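Local coordinates for uncharacterized protein (Bacteroides ovatus, PDB 4E6F), which is of unknown function but belongs to the DUF4468 family and has a TBP-like fold, with helices packed on an antiparallel beta sheet, at residues F31-M36 and V166-F170; M36-Y42 and C103-C108; W48-L53 and Y97-V101. Residue numbers count along the deposited sequence, not the author numbering.

Contact 1: F31-M36 and V166-F170; sequences FQIPGM and VAVAF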
ATOM      1  N   PHE A  31      -1.814  -5.892  13.009  1.00 14.22           N
ATOM      2  CA  PHE A  31      -2.907  -5.365  13.830  1.00 14.61           C
ATOM      3  C   PHE A  31      -3.180  -6.345  14.939  1.00 16.12           C
ATOM      4  O   PHE A  31      -3.255  -7.566  14.690  1.00 15.83           O
ATOM      5  CB  PHE A  31      -4.187  -5.165  12.976  1.00 15.18           C
ATOM      6  CG  PHE A  31      -3.988  -4.162  11.870  1.00 15.24           C
ATOM      7  CD1 PHE A  31      -3.400  -4.542  10.662  1.00 17.04           C
ATOM      8  CD2 PHE A  31      -4.326  -2.825  12.056  1.00 17.43           C
ATOM      9  CE1 PHE A  31      -3.144  -3.596   9.665  1.00 16.64           C
ATOM     10  CE2 PHE A  31      -4.098  -1.884  11.037  1.00 18.70           C
ATOM     11  CZ  PHE A  31      -3.481  -2.268   9.875  1.00 16.87           C
ATOM     12  N   GLN A  32      -3.299  -5.816  16.177  1.00 14.30           N
ATOM     13  CA  GLN A  32      -3.644  -6.626  17.330  1.00 14.72           C
ATOM     14  C   GLN A  32      -5.100  -6.413  17.645  1.00 16.86           C
ATOM     15  O   GLN A  32      -5.474  -5.296  18.017  1.00 17.61           O
ATOM     16  CB  GLN A  32      -2.791  -6.227  18.545  1.00 16.03           C
ATOM     17  CG  GLN A  32      -1.296  -6.445  18.390  1.00 19.63           C
ATOM     18  CD  GLN A  32      -0.956  -7.914  18.587  1.00 38.96           C
ATOM     19  OE1 GLN A  32      -1.305  -8.548  19.599  1.00 36.29           O
ATOM     20  NE2 GLN A  32      -0.260  -8.476  17.625  1.00 32.47           N
ATOM     21  N   ILE A  33      -5.911  -7.473  17.485  1.00 15.03           N
ATOM     22  CA  ILE A  33      -7.350  -7.470  17.767  0.70 17.42           C
ATOM     23  C   ILE A  33      -7.569  -8.666  18.697  1.00 18.28           C
ATOM     24  O   ILE A  33      -8.129  -9.694  18.292  1.00 17.69           O
ATOM     25  CB  ILE A  33      -8.192  -7.518  16.449  0.70 21.35           C
ATOM     26  CG1 ILE A  33      -7.503  -6.791  15.262  0.70 22.31           C
ATOM     27  CG2 ILE A  33      -9.505  -6.874  16.709  0.70 25.20           C
ATOM     28  CD1 ILE A  33      -6.855  -7.726  14.241  0.70 25.60           C
ATOM     29  N   PRO A  34      -7.001  -8.592  19.930  1.00 16.78           N
ATOM     30  CA  PRO A  34      -6.952  -9.778  20.788  1.00 17.44           C
ATOM     31  C   PRO A  34      -8.243 -10.466  21.148  1.00 22.79           C
ATOM     32  O   PRO A  34      -8.222 -11.681  21.390  1.00 23.42           O
ATOM     33  CB  PRO A  34      -6.212  -9.285  22.035  1.00 19.20           C
ATOM     34  CG  PRO A  34      -6.362  -7.799  22.028  1.00 21.38           C
ATOM     35  CD  PRO A  34      -6.272  -7.472  20.558  1.00 17.53           C
ATOM     36  N   GLY A  35      -9.338  -9.732  21.202  1.00 20.46           N
ATOM     37  CA  GLY A  35     -10.598 -10.396  21.533  1.00 21.04           C
ATOM     38  C   GLY A  35     -11.224 -11.219  20.414  1.00 24.92           C
ATOM     39  O   GLY A  35     -12.084 -12.071  20.690  1.00 26.32           O
HETATM   40  N   MSE A  36     -10.785 -11.014  19.153  1.00 19.57           N
HETATM   41  CA  MSE A  36     -11.400 -11.669  17.985  1.00 19.16           C
HETATM   42  C   MSE A  36     -10.779 -12.992  17.584  1.00 23.12           C
HETATM   43  O   MSE A  36      -9.556 -13.150  17.591  1.00 21.33           O
HETATM   44  CB  MSE A  36     -11.331 -10.727  16.786  1.00 20.44           C
HETATM   45  CG  MSE A  36     -12.123  -9.442  16.968  1.00 28.41           C
HETATM   46 SE   MSE A  36     -12.192  -8.466  15.244  0.75 38.29          SE
HETATM   47  CE  MSE A  36     -12.833  -6.703  15.927  1.00 36.10           C
ATOM     48  N   VAL A 166      -7.620  -0.104   7.179  1.00 14.85           N
ATOM     49  CA  VAL A 166      -7.755  -1.382   7.877  1.00 14.51           C
ATOM     50  C   VAL A 166      -8.041  -1.133   9.364  1.00 17.73           C
ATOM     51  O   VAL A 166      -8.913  -1.799   9.945  1.00 16.83           O
ATOM     52  CB  VAL A 166      -6.506  -2.265   7.690  1.00 14.84           C
ATOM     53  CG1 VAL A 166      -6.541  -3.480   8.619  1.00 14.26           C
ATOM     54  CG2 VAL A 166      -6.316  -2.677   6.220  1.00 13.98           C
ATOM     55  N   ALA A 167      -7.275  -0.210   9.996  1.00 16.03           N
ATOM     56  CA  ALA A 167      -7.470   0.085  11.424  1.00 17.00           C
ATOM     57  C   ALA A 167      -8.927   0.518  11.670  1.00 20.44           C
ATOM     58  O   ALA A 167      -9.551   0.082  12.647  1.00 19.56           O
ATOM     59  CB  ALA A 167      -6.508   1.185  11.872  1.00 18.54           C
ATOM     60  N   VAL A 168      -9.475   1.337  10.752  1.00 18.54           N
ATOM     61  CA  VAL A 168     -10.872   1.816  10.821  1.00 19.51           C
ATOM     62  C   VAL A 168     -11.838   0.619  10.663  1.00 21.93           C
ATOM     63  O   VAL A 168     -12.847   0.541  11.378  1.00 21.69           O
ATOM     64  CB  VAL A 168     -11.145   2.940   9.775  1.00 23.73           C
ATOM     65  CG1 VAL A 168     -12.629   3.315   9.716  1.00 24.55           C
ATOM     66  CG2 VAL A 168     -10.299   4.173  10.079  1.00 23.81           C
ATOM     67  N   ALA A 169     -11.511  -0.330   9.760  1.00 18.06           N
ATOM     68  CA  ALA A 169     -12.347  -1.523   9.607  1.00 17.99           C
ATOM     69  C   ALA A 169     -12.391  -2.337  10.918  1.00 21.52           C
ATOM     70  O   ALA A 169     -13.392  -3.009  11.186  1.00 21.87           O
ATOM     71  CB  ALA A 169     -11.830  -2.393   8.470  1.00 17.98           C
ATOM     72  N   PHE A 170     -11.311  -2.259  11.734  1.00 17.14           N
ATOM     73  CA  PHE A 170     -11.272  -2.976  13.017  1.00 18.29           C
ATOM     74  C   PHE A 170     -11.826  -2.137  14.170  1.00 25.93           C
ATOM     75  O   PHE A 170     -11.825  -2.612  15.310  1.00 27.57           O
ATOM     76  CB  PHE A 170      -9.843  -3.464  13.331  1.00 18.52           C
ATOM     77  CG  PHE A 170      -9.393  -4.659  12.507  1.00 17.20           C
ATOM     78  CD1 PHE A 170     -10.122  -5.853  12.519  1.00 19.49           C
ATOM     79  CD2 PHE A 170      -8.217  -4.609  11.773  1.00 16.93           C
ATOM     80  CE1 PHE A 170      -9.703  -6.958  11.766  1.00 19.04           C
ATOM     81  CE2 PHE A 170      -7.776  -5.726  11.043  1.00 17.89           C
ATOM     82  CZ  PHE A 170      -8.527  -6.892  11.046  1.00 17.24           C
TER
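Two aromatic rings each receive an aliphatic carbon on one face, and each carbon comes from the opposite segment. Val166 CG1 lies 3.6 Å from the centroid of the Phe31 ring, 16° off the ring normal. In return, Ile33 CD1 lies 3.8 Å from the centroid of the Phe170 ring, 14° off its normal. Both are CH-pi contacts, and together they interlock the end of strand 24-32 with the end of helix 149-169. The two rings also meet each other obliquely. Their centroids are 5.9 Å apart and their planes make 44°; the closest atoms of the two residues are Phe31 CB and Phe170 CE2, 4.1 Å apart. Phe31 CE2 also reaches the helix backbone at Ala167 N, 3.7 Å away, and is 4.0 Å from Ala167 CB. No hydrogen bond crosses between the segments, so the contact rests on apolar packing.

After the strand ends, the chain reverses through a type I beta turn from Ile33 to Met36, closed by Met36 N to Ile33 O at 3.1 Å. The turn brings selenomethionine Met36 back to Phe170. Its SE is 4.3 Å from Phe170 CD1, an oblique Met-aromatic contact. Phe170 follows the last helical residue, and its N still bonds to Val166 O at 3.0 Å, so its backbone still continues the helical pattern. Met45 of helix 38-54 and Cys108 of strand 107-119 also touch Phe170. The contact joins the end of helix 149-169 to the end of strand 24-32 in the antiparallel sheet, a helix-on-sheet packing consistent with the TBP-like fold of the family.

Contact 2: M36-Y42 and C103-C108; sequences MSQAQIY and CKPGNC. With EDO (1,2-ethanediol), chain F.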
HETATM    1  N   MSE A  36     -10.785 -11.014  19.153  1.00 19.57           N
HETATM    2  CA  MSE A  36     -11.400 -11.669  17.985  1.00 19.16           C
HETATM    3  C   MSE A  36     -10.779 -12.992  17.584  1.00 23.12           C
HETATM    4  O   MSE A  36      -9.556 -13.150  17.591  1.00 21.33           O
HETATM    5  CB  MSE A  36     -11.331 -10.727  16.786  1.00 20.44           C
HETATM    6  CG  MSE A  36     -12.123  -9.442  16.968  1.00 28.41           C
HETATM    7 SE   MSE A  36     -12.192  -8.466  15.244  0.75 38.29          SE
HETATM    8  CE  MSE A  36     -12.833  -6.703  15.927  1.00 36.10           C
ATOM      9  N   SER A  37     -11.643 -13.946  17.165  1.00 20.66           N
ATOM     10  CA  SER A  37     -11.153 -15.232  16.692  1.00 19.95           C
ATOM     11  C   SER A  37     -10.642 -15.080  15.277  1.00 21.32           C
ATOM     12  O   SER A  37     -10.934 -14.069  14.620  1.00 19.74           O
ATOM     13  CB  SER A  37     -12.269 -16.260  16.722  1.00 24.61           C
ATOM     14  OG  SER A  37     -13.160 -15.964  15.663  1.00 23.50           O
ATOM     15  N   GLN A  38      -9.915 -16.091  14.792  1.00 19.35           N
ATOM     16  CA  GLN A  38      -9.423 -16.054  13.411  1.00 17.98           C
ATOM     17  C   GLN A  38     -10.593 -15.833  12.417  1.00 21.66           C
ATOM     18  O   GLN A  38     -10.465 -15.016  11.483  1.00 20.97           O
ATOM     19  CB  GLN A  38      -8.666 -17.340  13.085  1.00 20.21           C
ATOM     20  CG  GLN A  38      -8.134 -17.351  11.653  1.00 21.99           C
ATOM     21  CD  GLN A  38      -7.206 -18.492  11.380  1.00 32.36           C
ATOM     22  OE1 GLN A  38      -6.232 -18.741  12.110  1.00 25.72           O
ATOM     23  NE2 GLN A  38      -7.463 -19.172  10.265  1.00 27.32           N
ATOM     24  N   ALA A  39     -11.723 -16.551  12.613  1.00 20.96           N
ATOM     25  CA  ALA A  39     -12.893 -16.450  11.730  1.00 21.79           C
ATOM     26  C   ALA A  39     -13.490 -15.039  11.721  1.00 23.65           C
ATOM     27  O   ALA A  39     -13.800 -14.529  10.655  1.00 22.94           O
ATOM     28  CB  ALA A  39     -13.960 -17.466  12.147  1.00 22.89           C
ATOM     29  N   GLN A  40     -13.558 -14.369  12.885  1.00 20.93           N
ATOM     30  CA  GLN A  40     -14.090 -13.000  12.935  1.00 19.30           C
ATOM     31  C   GLN A  40     -13.183 -12.006  12.159  1.00 21.26           C
ATOM     32  O   GLN A  40     -13.665 -11.097  11.475  1.00 20.29           O
ATOM     33  CB  GLN A  40     -14.197 -12.546  14.409  1.00 20.31           C
ATOM     34  CG  GLN A  40     -15.154 -13.419  15.232  1.00 22.21           C
ATOM     35  CD  GLN A  40     -15.196 -12.910  16.657  1.00 31.82           C
ATOM     36  OE1 GLN A  40     -14.315 -13.196  17.459  1.00 25.83           O
ATOM     37  NE2 GLN A  40     -16.199 -12.122  17.002  1.00 25.75           N
ATOM     38  N   ILE A  41     -11.876 -12.179  12.295  1.00 17.89           N
ATOM     39  CA  ILE A  41     -10.900 -11.297  11.617  1.00 16.00           C
ATOM     40  C   ILE A  41     -10.976 -11.523  10.105  1.00 19.34           C
ATOM     41  O   ILE A  41     -11.016 -10.558   9.316  1.00 17.90           O
ATOM     42  CB  ILE A  41      -9.487 -11.555  12.179  1.00 17.52           C
ATOM     43  CG1 ILE A  41      -9.425 -11.150  13.684  1.00 17.54           C
ATOM     44  CG2 ILE A  41      -8.408 -10.780  11.363  1.00 16.73           C
ATOM     45  CD1 ILE A  41      -8.155 -11.616  14.396  1.00 21.72           C
ATOM     46  N   TYR A  42     -11.014 -12.818   9.710  1.00 16.70           N
ATOM     47  CA  TYR A  42     -11.099 -13.205   8.305  1.00 16.23           C
ATOM     48  C   TYR A  42     -12.368 -12.595   7.668  1.00 19.62           C
ATOM     49  O   TYR A  42     -12.293 -12.066   6.555  1.00 18.88           O
ATOM     50  CB  TYR A  42     -11.079 -14.742   8.204  1.00 17.43           C
ATOM     51  CG  TYR A  42     -11.323 -15.258   6.804  1.00 19.11           C
ATOM     52  CD1 TYR A  42     -10.273 -15.416   5.902  1.00 19.76           C
ATOM     53  CD2 TYR A  42     -12.598 -15.640   6.397  1.00 19.95           C
ATOM     54  CE1 TYR A  42     -10.500 -15.901   4.608  1.00 19.08           C
ATOM     55  CE2 TYR A  42     -12.834 -16.118   5.109  1.00 21.31           C
ATOM     56  CZ  TYR A  42     -11.782 -16.243   4.220  1.00 21.37           C
ATOM     57  OH  TYR A  42     -12.033 -16.741   2.962  1.00 21.66           O
ATOM     58  N   CYS A 103      -4.698 -13.794   8.545  1.00 14.53           N
ATOM     59  CA  CYS A 103      -5.483 -13.740   9.785  1.00 15.99           C
ATOM     60  C   CYS A 103      -5.134 -14.918  10.668  1.00 21.47           C
ATOM     61  O   CYS A 103      -5.104 -16.061  10.206  1.00 20.75           O
ATOM     62  CB  CYS A 103      -6.984 -13.722   9.487  1.00 17.04           C
ATOM     63  SG  CYS A 103      -7.487 -12.520   8.221  1.00 20.17           S
ATOM     64  N   LYS A 104      -4.967 -14.643  11.963  1.00 18.64           N
ATOM     65  CA  LYS A 104      -4.691 -15.645  12.990  1.00 18.79           C
ATOM     66  C   LYS A 104      -5.575 -15.298  14.173  1.00 21.98           C
ATOM     67  O   LYS A 104      -6.088 -14.179  14.207  1.00 19.26           O
ATOM     68  CB  LYS A 104      -3.200 -15.622  13.386  1.00 23.26           C
ATOM     69  CG  LYS A 104      -2.248 -16.164  12.318  1.00 38.77           C
ATOM     70  CD  LYS A 104      -0.797 -16.027  12.764  1.00 55.15           C
ATOM     71  CE  LYS A 104       0.184 -16.474  11.702  1.00 69.59           C
ATOM     72  NZ  LYS A 104       1.578 -16.074  12.040  1.00 76.72           N
ATOM     73  N   PRO A 105      -5.764 -16.171  15.175  1.00 20.89           N
ATOM     74  CA  PRO A 105      -6.565 -15.743  16.328  1.00 20.42           C
ATOM     75  C   PRO A 105      -5.946 -14.503  16.962  1.00 20.76           C
ATOM     76  O   PRO A 105      -4.764 -14.518  17.298  1.00 20.71           O
ATOM     77  CB  PRO A 105      -6.502 -16.953  17.273  1.00 22.93           C
ATOM     78  CG  PRO A 105      -6.199 -18.134  16.353  1.00 27.94           C
ATOM     79  CD  PRO A 105      -5.294 -17.568  15.314  1.00 23.87           C
ATOM     80  N   GLY A 106      -6.733 -13.433  17.065  1.00 16.97           N
ATOM     81  CA  GLY A 106      -6.313 -12.194  17.716  1.00 17.11           C
ATOM     82  C   GLY A 106      -5.412 -11.251  16.933  1.00 18.02           C
ATOM     83  O   GLY A 106      -5.023 -10.183  17.462  1.00 17.35           O
ATOM     84  N   ASN A 107      -5.009 -11.636  15.698  1.00 16.76           N
ATOM     85  CA  ASN A 107      -4.116 -10.732  14.969  1.00 16.10           C
ATOM     86  C   ASN A 107      -4.274 -10.805  13.453  1.00 16.61           C
ATOM     87  O   ASN A 107      -4.802 -11.786  12.918  1.00 16.70           O
ATOM     88  CB  ASN A 107      -2.664 -10.911  15.391  1.00 22.89           C
ATOM     89  CG  ASN A 107      -2.076 -12.246  15.117  1.00 38.87           C
ATOM     90  OD1 ASN A 107      -1.714 -12.554  13.977  1.00 37.80           O
ATOM     91  ND2 ASN A 107      -1.895 -13.030  16.177  1.00 36.17           N
ATOM     92  N   CYS A 108      -3.809  -9.746  12.778  1.00 14.54           N
ATOM     93  CA  CYS A 108      -3.932  -9.645  11.328  1.00 15.22           C
ATOM     94  C   CYS A 108      -2.681  -9.017  10.778  1.00 17.43           C
ATOM     95  O   CYS A 108      -2.221  -8.005  11.309  1.00 17.07           O
ATOM     96  CB  CYS A 108      -5.158  -8.800  10.968  1.00 15.56           C
ATOM     97  SG  CYS A 108      -5.529  -8.773   9.207  1.00 19.71           S
TER
HETATM   98  C1  EDO F 404     -14.845 -10.776  20.181  1.00 30.86           C
HETATM   99  O1  EDO F 404     -16.084 -10.523  19.552  1.00 28.04           O
HETATM  100  C2  EDO F 404     -14.682  -9.944  21.485  1.00 32.48           C
HETATM  101  O2  EDO F 404     -15.729 -10.226  22.394  1.00 31.12           O
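This is a partly buried contact between the start of helix 38-54 and the hairpin that joins strands 90-104 and 107-119. A type II beta turn from Lys104 to Asn107 makes the hairpin bend. Lys104 N to Asn107 O (3.0 Å) and Asn107 N to Lys104 O (3.1 Å) close it. Gly106 has a positive phi of 79°, which favours glycine. Its N donates to Met36 O at 2.9 Å, the one hydrogen bond between the segments.

Ser37 is the N-cap of the helix and forms a capping box with Gln40. Gln40 N bonds to Ser37 OG at 3.2 Å, and Ser37 N bonds to Gln40 OE1 at 2.8 Å. The Gly106-Met36 bond sets this helix start beside the hairpin of the TBP-like sheet. One turn on, Ile41 points at the bend. Its CD1 is 3.3 Å from Lys104 O and 3.4 Å from Asn107 N, while its CG2 meets Cys103 SG at 3.7 Å and Cys108 CB at 3.8 Å. Gln38 extends along the hairpin, with CD 3.4 Å from Cys103 O and OE1 3.5 Å from Pro105 CD. Its NE2 makes a weak hydrogen bond to Ala69 O. Cys103 SG also sits 3.7 Å from Tyr42 CA.

Contact 3: W48-L53 and Y97-V101; sequences WMDERL and YQITV. With EDO (1,2-ethanediol), chain E.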
ATOM      1  N   TRP A  48     -13.838  -5.916   4.142  1.00 16.68           N
ATOM      2  CA  TRP A  48     -13.049  -4.706   3.920  1.00 17.29           C
ATOM      3  C   TRP A  48     -12.377  -4.735   2.542  1.00 19.26           C
ATOM      4  O   TRP A  48     -12.483  -3.762   1.779  1.00 18.28           O
ATOM      5  CB  TRP A  48     -11.981  -4.509   5.009  1.00 16.27           C
ATOM      6  CG  TRP A  48     -10.989  -3.443   4.631  1.00 16.93           C
ATOM      7  CD1 TRP A  48     -11.200  -2.096   4.633  1.00 20.03           C
ATOM      8  CD2 TRP A  48      -9.705  -3.650   4.014  1.00 16.02           C
ATOM      9  NE1 TRP A  48     -10.132  -1.445   4.064  1.00 18.83           N
ATOM     10  CE2 TRP A  48      -9.194  -2.376   3.679  1.00 18.43           C
ATOM     11  CE3 TRP A  48      -8.925  -4.791   3.742  1.00 16.21           C
ATOM     12  CZ2 TRP A  48      -7.948  -2.206   3.068  1.00 17.45           C
ATOM     13  CZ3 TRP A  48      -7.688  -4.625   3.126  1.00 16.07           C
ATOM     14  CH2 TRP A  48      -7.225  -3.348   2.770  1.00 16.14           C
HETATM   15  N   MSE A  49     -11.668  -5.829   2.234  1.00 13.99           N
HETATM   16  CA  MSE A  49     -10.950  -5.852   0.971  1.00 12.38           C
HETATM   17  C   MSE A  49     -11.906  -5.800  -0.217  1.00 15.16           C
HETATM   18  O   MSE A  49     -11.614  -5.136  -1.204  1.00 15.77           O
HETATM   19  CB  MSE A  49     -10.018  -7.059   0.852  1.00 12.90           C
HETATM   20  CG  MSE A  49      -9.002  -6.811  -0.259  1.00 14.66           C
HETATM   21 SE   MSE A  49      -7.972  -8.376  -0.734  0.75 17.03          SE
HETATM   22  CE  MSE A  49      -7.032  -8.587   0.943  1.00 14.29           C
ATOM     23  N   ASP A  50     -13.058  -6.489  -0.102  1.00 14.55           N
ATOM     24  CA  ASP A  50     -14.044  -6.468  -1.180  1.00 15.01           C
ATOM     25  C   ASP A  50     -14.506  -5.031  -1.453  1.00 19.48           C
ATOM     26  O   ASP A  50     -14.480  -4.581  -2.594  1.00 17.46           O
ATOM     27  CB  ASP A  50     -15.239  -7.362  -0.816  1.00 17.50           C
ATOM     28  CG  ASP A  50     -16.252  -7.531  -1.922  1.00 26.14           C
ATOM     29  OD1 ASP A  50     -15.856  -7.475  -3.102  1.00 26.32           O
ATOM     30  OD2 ASP A  50     -17.428  -7.758  -1.607  1.00 33.28           O
ATOM     31  N   GLU A  51     -14.899  -4.301  -0.393  1.00 17.43           N
ATOM     32  CA  GLU A  51     -15.361  -2.927  -0.555  0.50 18.07           C
ATOM     33  C   GLU A  51     -14.232  -1.994  -0.987  1.00 20.79           C
ATOM     34  O   GLU A  51     -14.435  -1.139  -1.855  1.00 20.81           O
ATOM     35  CB  GLU A  51     -16.011  -2.418   0.742  0.50 20.26           C
ATOM     36  CG  GLU A  51     -17.329  -3.107   1.072  0.50 28.10           C
ATOM     37  CD  GLU A  51     -18.440  -2.993   0.042  0.50 41.65           C
ATOM     38  OE1 GLU A  51     -18.621  -1.895  -0.533  0.50 34.70           O
ATOM     39  OE2 GLU A  51     -19.130  -4.010  -0.193  0.50 38.02           O
ATOM     40  N   ARG A  52     -13.028  -2.165  -0.422  1.00 17.03           N
ATOM     41  CA  ARG A  52     -11.886  -1.320  -0.767  1.00 15.99           C
ATOM     42  C   ARG A  52     -11.503  -1.469  -2.246  1.00 18.25           C
ATOM     43  O   ARG A  52     -11.176  -0.483  -2.904  1.00 17.75           O
ATOM     44  CB  ARG A  52     -10.683  -1.634   0.154  1.00 15.78           C
ATOM     45  CG  ARG A  52      -9.376  -0.917  -0.199  1.00 19.66           C
ATOM     46  CD  ARG A  52      -9.506   0.613  -0.105  1.00 20.33           C
ATOM     47  NE  ARG A  52      -8.254   1.271  -0.457  1.00 22.00           N
ATOM     48  CZ  ARG A  52      -7.807   1.440  -1.697  1.00 24.19           C
ATOM     49  NH1 ARG A  52      -8.532   1.028  -2.740  1.00 19.60           N
ATOM     50  NH2 ARG A  52      -6.629   2.008  -1.909  1.00 20.89           N
ATOM     51  N   LEU A  53     -11.533  -2.698  -2.770  1.00 14.29           N
ATOM     52  CA  LEU A  53     -11.176  -2.881  -4.173  1.00 14.43           C
ATOM     53  C   LEU A  53     -12.335  -2.479  -5.097  1.00 19.06           C
ATOM     54  O   LEU A  53     -12.073  -1.975  -6.187  1.00 17.79           O
ATOM     55  CB  LEU A  53     -10.696  -4.325  -4.430  1.00 13.70           C
ATOM     56  CG  LEU A  53      -9.344  -4.629  -3.716  1.00 15.96           C
ATOM     57  CD1 LEU A  53      -8.946  -6.103  -3.861  1.00 15.49           C
ATOM     58  CD2 LEU A  53      -8.214  -3.775  -4.252  1.00 15.00           C
ATOM     59  N   TYR A  97      -1.023  -3.399  -7.862  1.00 12.54           N
ATOM     60  CA  TYR A  97      -0.455  -3.956  -6.635  1.00 11.85           C
ATOM     61  C   TYR A  97      -1.227  -5.197  -6.198  1.00 13.80           C
ATOM     62  O   TYR A  97      -2.314  -5.452  -6.714  1.00 12.59           O
ATOM     63  CB  TYR A  97      -0.509  -2.888  -5.497  1.00 12.90           C
ATOM     64  CG  TYR A  97      -1.891  -2.291  -5.280  1.00 13.29           C
ATOM     65  CD1 TYR A  97      -2.844  -2.949  -4.495  1.00 14.06           C
ATOM     66  CD2 TYR A  97      -2.279  -1.123  -5.937  1.00 14.46           C
ATOM     67  CE1 TYR A  97      -4.128  -2.429  -4.330  1.00 14.08           C
ATOM     68  CE2 TYR A  97      -3.559  -0.578  -5.756  1.00 14.63           C
ATOM     69  CZ  TYR A  97      -4.477  -1.239  -4.952  1.00 16.08           C
ATOM     70  OH  TYR A  97      -5.746  -0.733  -4.782  1.00 15.98           O
ATOM     71  N   GLN A  98      -0.705  -5.905  -5.185  1.00 11.67           N
ATOM     72  CA  GLN A  98      -1.422  -6.998  -4.558  1.00 11.15           C
ATOM     73  C   GLN A  98      -1.543  -6.688  -3.079  1.00 12.77           C
ATOM     74  O   GLN A  98      -0.597  -6.168  -2.473  1.00 12.28           O
ATOM     75  CB  GLN A  98      -0.672  -8.319  -4.775  1.00 11.08           C
ATOM     76  CG  GLN A  98      -1.355  -9.512  -4.091  1.00 11.94           C
ATOM     77  CD  GLN A  98      -0.757 -10.843  -4.494  1.00 11.96           C
ATOM     78  OE1 GLN A  98      -0.465 -11.081  -5.677  1.00 14.11           O
ATOM     79  NE2 GLN A  98      -0.595 -11.733  -3.504  1.00 12.70           N
ATOM     80  N   ILE A  99      -2.736  -6.945  -2.513  1.00 11.08           N
ATOM     81  CA  ILE A  99      -2.967  -6.832  -1.063  1.00 10.14           C
ATOM     82  C   ILE A  99      -3.013  -8.259  -0.553  1.00 13.30           C
ATOM     83  O   ILE A  99      -3.820  -9.041  -1.058  1.00 12.95           O
ATOM     84  CB  ILE A  99      -4.283  -6.107  -0.691  1.00 12.54           C
ATOM     85  CG1 ILE A  99      -4.442  -4.794  -1.457  1.00 13.47           C
ATOM     86  CG2 ILE A  99      -4.348  -5.885   0.850  1.00 13.17           C
ATOM     87  CD1 ILE A  99      -5.867  -4.133  -1.246  1.00 15.66           C
ATOM     88  N   THR A 100      -2.199  -8.594   0.449  1.00 10.98           N
ATOM     89  CA  THR A 100      -2.163  -9.940   1.022  1.00 10.98           C
ATOM     90  C   THR A 100      -2.467  -9.816   2.497  1.00 13.10           C
ATOM     91  O   THR A 100      -1.749  -9.099   3.207  1.00 13.75           O
ATOM     92  CB  THR A 100      -0.820 -10.584   0.766  1.00 14.28           C
ATOM     93  OG1 THR A 100      -0.645 -10.667  -0.661  1.00 14.26           O
ATOM     94  CG2 THR A 100      -0.706 -11.994   1.413  1.00 17.29           C
ATOM     95  N   VAL A 101      -3.491 -10.523   2.966  1.00 12.00           N
ATOM     96  CA  VAL A 101      -3.922 -10.460   4.372  1.00 12.01           C
ATOM     97  C   VAL A 101      -3.823 -11.840   4.980  1.00 14.91           C
ATOM     98  O   VAL A 101      -4.303 -12.806   4.378  1.00 14.33           O
ATOM     99  CB  VAL A 101      -5.364  -9.898   4.487  1.00 15.66           C
ATOM    100  CG1 VAL A 101      -5.871  -9.954   5.934  1.00 16.59           C
ATOM    101  CG2 VAL A 101      -5.418  -8.473   3.959  1.00 16.08           C
TER
HETATM  102  C1  EDO E 403       0.094  -6.604  -9.749  1.00 32.18           C
HETATM  103  O1  EDO E 403       0.194  -6.794  -8.344  1.00 31.55           O
HETATM  104  C2  EDO E 403      -1.380  -6.768 -10.203  1.00 28.64           C
HETATM  105  O2  EDO E 403      -2.226  -5.800  -9.572  1.00 26.00           O
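Ile99 and Met49 have the most surface buried in this helix-on-sheet contact of the TBP-like fold. Helix 48-53 runs nearly antiparallel to strand 97-101, at 163°, with the two axes 11.2 Å apart at their closest. That spacing leaves room for a layer of side chains between them.

Ile99 sits at the middle of the strand segment and points at the helix. Its CG2 meets Met49 CE at 3.8 Å and the edge of the Trp48 ring at CZ3, 4.2 Å away. Its CD1 meets Leu53 CD2 at 3.8 Å. Three helix residues thus close round one isoleucine. Met162 of helix 149-169 touches it as well.

Met49 is a selenomethionine that points toward the strand. It also packs on Ile73 of the adjacent strand 72-85 and Ile63 of strand 62-67 beyond it.

Tyr97 is the third residue. Its CB points sideways, but the ring end comes nearer the helix, with CE1 4.3 Å from Leu53 CD2. The hydroxyl is hydrogen-bonded to Glu79, which also forms a salt bridge with Arg52. Arg52 NH1 and Tyr97 OH are 3.9 Å apart and are not bonded to each other. On this same flank Trp48 NE1 is hydrogen-bonded to Asp165 of helix 149-169. The tightest approach of the two segments is Met49 CE to Val101 CG2, at 3.4 Å.

In the fold
Contact 3 is the buried one, its centre about 10 Å from the centre of the chain. Contact 2 is partly buried and contact 1 lies at the surface. Contacts 2 and 3 both use helix 38-54 and strand 90-104, at different points along their lengths. Contact 1 instead brings in helix 149-169, whose Val166 CG2 reaches Trp48 CZ2 of contact 3 at 3.6 Å. Contacts 1 and 2 share Met36 and adjoin through neighbouring strands, with a probable hydrogen bond from Phe31 N to Cys108 O at 2.7 Å. Contacts 1 and 3 have no hydrogen bond between their segments; contact 2, at a hairpin bend, has one between backbone atoms.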